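Side-chain contact in COG1633: Uncharacterized conserved protein (Magnetospirillum magnetotacticum, PDB 2OH3), which is of uncharacterised function but belongs to the rubrerythrin family of the ferritin clan and binds a zinc ion within its helical bundle: residues E17-A20 against A21-V25. Residues are numbered along the deposited sequence; the frame is centred on the assembly and turned at random.
Sequences ETEA and AERYV. With IMD (imidazole), chain C.
Glu19 and Arg23 form a local i to i+4 salt bridge within helix 6-33 of this ferritin-like four-helix bundle. Glu19 OE1 lies 3.2 Å from Arg23 NH1, at the guanidinium edge. The carboxylate and guanidinium planes are 51° apart, and the hydrogen bond within the bridge is weak. Arg23 bends at chi2 and chi3, which curls its chain across the helix surface and brings NH1 to the carboxylates of Glu19 and Glu22; Arg23 CD lies 3.5 Å from Glu19 OE2. Glu22 completes a salt-bridge network. Glu22 OE1 accepts a straighter hydrogen bond from the same Arg23 NH1 at 3.3 Å. That nitrogen is therefore shared by two carboxylates. Glu19 OE1 and Glu22 OE1 stand 4.2 Å apart. The guanidinium charge probably eases their repulsion. Glu19 OE2 also forms a salt bridge with Arg75 of the second subunit, so the network reaches the dimer interface. Within the chain, Arg23 NE pairs with Glu26.

Another side of the helix carries Glu17, Ala20 and Tyr24. An imidazole, probably from the crystallisation liquor, sits among them. Imidazole N3 donates a nearly straight hydrogen bond (170°) to Glu17 OE1 at 2.7 Å. Imidazole C5 approaches Tyr24 CE2 at 3.5 Å, and Ala20 CB also touches the ring. Tyr24 CD2 packs beside Ala20 O at 3.3 Å. Tyr24 OH hydrogen-bonds to Glu105, a zinc ligand with Glu135 and His138, and may help position that carboxylate. Regular helical backbone bonds join the two segments. Around them, Glu17 and Tyr24 pack against helices 37-61 and 122-148, while Arg23 touches Trp76 in a loop.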
loop_
_atom_site.group_PDB
_atom_site.type_symbol
_atom_site.label_atom_id
_atom_site.label_comp_id
_atom_site.label_asym_id
_atom_site.label_seq_id
_atom_site.Cartn_x
_atom_site.Cartn_y
_atom_site.Cartn_z
ATOM N N GLU A 17 -0.989 -0.754 -13.065
ATOM C CA GLU A 17 -2.374 -0.725 -13.525
ATOM C C GLU A 17 -3.356 -1.460 -12.626
ATOM O O GLU A 17 -4.447 -0.970 -12.384
ATOM C CB GLU A 17 -2.472 -1.311 -14.946
ATOM C CG GLU A 17 -1.863 -0.382 -16.006
ATOM C CD GLU A 17 -2.549 1.002 -16.009
ATOM O OE1 GLU A 17 -3.624 1.098 -15.363
ATOM O OE2 GLU A 17 -2.021 1.982 -16.600
ATOM N N THR A 18 -2.999 -2.631 -12.140
ATOM C CA THR A 18 -3.804 -3.289 -11.128
ATOM C C THR A 18 -4.001 -2.369 -9.900
ATOM O O THR A 18 -5.119 -2.188 -9.394
ATOM C CB THR A 18 -3.137 -4.625 -10.723
ATOM O OG1 THR A 18 -2.968 -5.418 -11.903
ATOM C CG2 THR A 18 -3.983 -5.404 -9.743
ATOM N N GLU A 19 -2.908 -1.760 -9.458
ATOM C CA GLU A 19 -2.964 -0.831 -8.356
ATOM C C GLU A 19 -3.869 0.352 -8.707
ATOM O O GLU A 19 -4.748 0.661 -7.943
ATOM C CB GLU A 19 -1.554 -0.373 -7.941
ATOM C CG GLU A 19 -1.546 0.753 -6.913
ATOM C CD GLU A 19 -1.843 0.309 -5.476
ATOM O OE1 GLU A 19 -2.220 -0.847 -5.234
ATOM O OE2 GLU A 19 -1.659 1.126 -4.535
ATOM N N ALA A 20 -3.666 1.009 -9.846
ATOM C CA ALA A 20 -4.490 2.162 -10.222
ATOM C C ALA A 20 -5.979 1.838 -10.255
ATOM O O ALA A 20 -6.791 2.592 -9.738
ATOM C CB ALA A 20 -4.067 2.739 -11.541
ATOM N N ALA A 21 -6.354 0.725 -10.863
ATOM C CA ALA A 21 -7.747 0.333 -10.874
ATOM C C ALA A 21 -8.367 0.242 -9.494
ATOM O O ALA A 21 -9.492 0.686 -9.316
ATOM C CB ALA A 21 -7.942 -0.997 -11.596
ATOM N N GLU A 22 -7.695 -0.412 -8.558
ATOM C CA GLU A 22 -8.183 -0.515 -7.196
ATOM C C GLU A 22 -8.280 0.817 -6.494
ATOM O O GLU A 22 -9.220 1.053 -5.754
ATOM C CB GLU A 22 -7.245 -1.366 -6.331
ATOM C CG GLU A 22 -7.340 -2.828 -6.592
ATOM C CD GLU A 22 -6.240 -3.598 -5.876
ATOM O OE1 GLU A 22 -5.746 -3.097 -4.813
ATOM O OE2 GLU A 22 -5.914 -4.710 -6.386
ATOM N N ARG A 23 -7.276 1.655 -6.666
ATOM C CA ARG A 23 -7.227 2.929 -5.938
ATOM C C ARG A 23 -8.280 3.923 -6.438
ATOM O O ARG A 23 -8.873 4.674 -5.659
ATOM C CB ARG A 23 -5.872 3.581 -6.077
ATOM C CG ARG A 23 -4.671 2.838 -5.448
ATOM C CD ARG A 23 -4.614 2.888 -3.956
ATOM N NE ARG A 23 -5.675 2.122 -3.327
ATOM C CZ ARG A 23 -5.852 0.806 -3.390
ATOM N NH1 ARG A 23 -5.030 0.005 -4.036
ATOM N NH2 ARG A 23 -6.884 0.270 -2.765
ATOM N N TYR A 24 -8.421 3.981 -7.752
ATOM C CA TYR A 24 -9.501 4.757 -8.387
ATOM C C TYR A 24 -10.922 4.297 -8.100
ATOM O O TYR A 24 -11.774 5.140 -7.938
ATOM C CB TYR A 24 -9.270 4.853 -9.876
ATOM C CG TYR A 24 -8.251 5.908 -10.266
ATOM C CD1 TYR A 24 -8.478 7.242 -9.970
ATOM C CD2 TYR A 24 -7.114 5.582 -10.978
ATOM C CE1 TYR A 24 -7.575 8.221 -10.312
ATOM C CE2 TYR A 24 -6.224 6.563 -11.390
ATOM C CZ TYR A 24 -6.450 7.884 -11.006
ATOM O OH TYR A 24 -5.612 8.900 -11.362
ATOM N N VAL A 25 -11.205 2.983 -8.064
ATOM C CA VAL A 25 -12.518 2.522 -7.660
ATOM C C VAL A 25 -12.824 3.018 -6.272
ATOM O O VAL A 25 -13.908 3.521 -5.992
ATOM C CB VAL A 25 -12.634 1.005 -7.712
ATOM C CG1 VAL A 25 -13.884 0.530 -7.002
ATOM C CG2 VAL A 25 -12.666 0.536 -9.176
HETATM N N1 IMD C . -3.884 5.970 -15.064
HETATM C C2 IMD C . -3.243 4.857 -15.428
HETATM N N3 IMD C . -4.095 3.796 -15.171
HETATM C C4 IMD C . -5.229 4.263 -14.655
HETATM C C5 IMD C . -5.108 5.625 -14.595
#